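Local coordinates for DUF1780 domain-containing protein (Pseudomonas aeruginosa, PDB 1Y0K) that is of unknown function but belongs to a family of putative endonucleases in the PD-(D/E)XK nuclease clan, at residues A[7-10]-A[11-14]. Numbering follows the deposited sequence.
Sequences LRLL and TRQA
Thr11 grips the carbonyl of Leu7 twice, one turn back along helix 3-23. Thr11 OG1 donates to Leu7 O at 2.8 Å from above the carbonyl plane, while Thr11 N reaches the same oxygen from the opposite face. With OG1 beside its own backbone N (chi1 -50°), the hydroxyl folds inward, a common way for a helical threonine to bond the carbonyl four residues back.

The buried side centres on Gln13, which runs alongside Leu10, pointing the same way, with Gln13 NE2 3.7 Å from Leu10 CD2. A water bridges the two residues, accepting from Gln13 NE2 at 2.9 Å and donating to Leu10 O, which also takes the helical bond from Ala14 N. Gln13 OE1 is taken by the backbone N of Gly206.

The Arg12 side is exposed and looser. A bend at chi3 (-49°) swings the guanidinium back over the preceding turn, where Leu9 CA lies 3.5 Å above one face, toward its rim. The extended Arg8 instead forms a salt bridge with Asp5 through NH1.

Leu9 touches Ala205, Thr11 packs on loop residues Pro106 and Lys148, and Ala14 O accepts from Asn146 ND2, at the end of strand 140-146 of the mixed sheet.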
loop_
_atom_site.group_PDB
_atom_site.type_symbol
_atom_site.label_atom_id
_atom_site.label_comp_id
_atom_site.label_asym_id
_atom_site.label_seq_id
_atom_site.Cartn_x
_atom_site.Cartn_y
_atom_site.Cartn_z
ATOM N N LEU A 7 -22.211 0.718 0.770
ATOM C CA LEU A 7 -21.236 1.370 1.638
ATOM C C LEU A 7 -21.094 0.603 2.958
ATOM O O LEU A 7 -19.987 0.493 3.500
ATOM C CB LEU A 7 -21.639 2.827 1.887
ATOM C CG LEU A 7 -21.470 3.828 0.742
ATOM C CD1 LEU A 7 -22.138 5.148 1.083
ATOM C CD2 LEU A 7 -19.984 4.040 0.425
ATOM N N ARG A 8 -22.209 0.068 3.468
ATOM C CA ARG A 8 -22.172 -0.812 4.647
ATOM C C ARG A 8 -21.327 -2.061 4.404
ATOM O O ARG A 8 -20.547 -2.460 5.265
ATOM C CB ARG A 8 -23.575 -1.230 5.075
ATOM C CG ARG A 8 -24.285 -0.189 5.904
ATOM C CD ARG A 8 -25.681 -0.647 6.306
ATOM N NE ARG A 8 -26.384 0.469 6.919
ATOM C CZ ARG A 8 -27.394 1.135 6.368
ATOM N NH1 ARG A 8 -27.891 0.778 5.187
ATOM N NH2 ARG A 8 -27.928 2.157 7.027
ATOM N N LEU A 9 -21.496 -2.677 3.236
ATOM C CA LEU A 9 -20.693 -3.829 2.847
ATOM C C LEU A 9 -19.210 -3.444 2.894
ATOM O O LEU A 9 -18.392 -4.154 3.469
ATOM C CB LEU A 9 -21.071 -4.286 1.427
ATOM C CG LEU A 9 -20.551 -5.623 0.884
ATOM C CD1 LEU A 9 -21.222 -5.933 -0.464
ATOM C CD2 LEU A 9 -19.043 -5.641 0.730
ATOM N N LEU A 10 -18.867 -2.316 2.283
ATOM C CA LEU A 10 -17.467 -1.889 2.260
ATOM C C LEU A 10 -16.924 -1.569 3.663
ATOM O O LEU A 10 -15.755 -1.820 3.951
ATOM C CB LEU A 10 -17.274 -0.711 1.304
ATOM C CG LEU A 10 -17.623 -0.975 -0.162
ATOM C CD1 LEU A 10 -17.444 0.298 -0.969
ATOM C CD2 LEU A 10 -16.758 -2.111 -0.749
ATOM N N THR A 11 -17.784 -1.044 4.535
ATOM C CA THR A 11 -17.419 -0.817 5.938
ATOM C C THR A 11 -17.162 -2.125 6.698
ATOM O O THR A 11 -16.188 -2.223 7.445
ATOM C CB THR A 11 -18.467 0.070 6.668
ATOM O OG1 THR A 11 -18.724 1.240 5.886
ATOM C CG2 THR A 11 -17.959 0.505 8.040
ATOM N N ARG A 12 -18.028 -3.124 6.521
ATOM C CA ARG A 12 -17.817 -4.432 7.163
ATOM C C ARG A 12 -16.530 -5.091 6.665
ATOM O O ARG A 12 -15.782 -5.691 7.439
ATOM C CB ARG A 12 -19.022 -5.356 6.952
ATOM C CG ARG A 12 -20.286 -4.880 7.668
ATOM C CD ARG A 12 -21.347 -5.996 7.750
ATOM N NE ARG A 12 -21.546 -6.633 6.452
ATOM C CZ ARG A 12 -22.350 -6.173 5.498
ATOM N NH1 ARG A 12 -23.067 -5.065 5.686
ATOM N NH2 ARG A 12 -22.427 -6.828 4.347
ATOM N N GLN A 13 -16.278 -4.965 5.362
ATOM C CA GLN A 13 -15.027 -5.407 4.752
ATOM C C GLN A 13 -13.806 -4.750 5.425
ATOM O O GLN A 13 -12.828 -5.434 5.773
ATOM C CB GLN A 13 -15.057 -5.087 3.258
ATOM C CG GLN A 13 -13.793 -5.448 2.482
ATOM C CD GLN A 13 -14.043 -5.423 0.993
ATOM O OE1 GLN A 13 -14.321 -6.462 0.387
ATOM N NE2 GLN A 13 -13.981 -4.235 0.396
ATOM N N ALA A 14 -13.871 -3.432 5.609
ATOM C CA ALA A 14 -12.795 -2.699 6.277
ATOM C C ALA A 14 -12.599 -3.209 7.701
ATOM O O ALA A 14 -11.465 -3.425 8.154
ATOM C CB ALA A 14 -13.074 -1.194 6.271
HETATM O O HOH W 1 -13.636 -1.932 2.199
#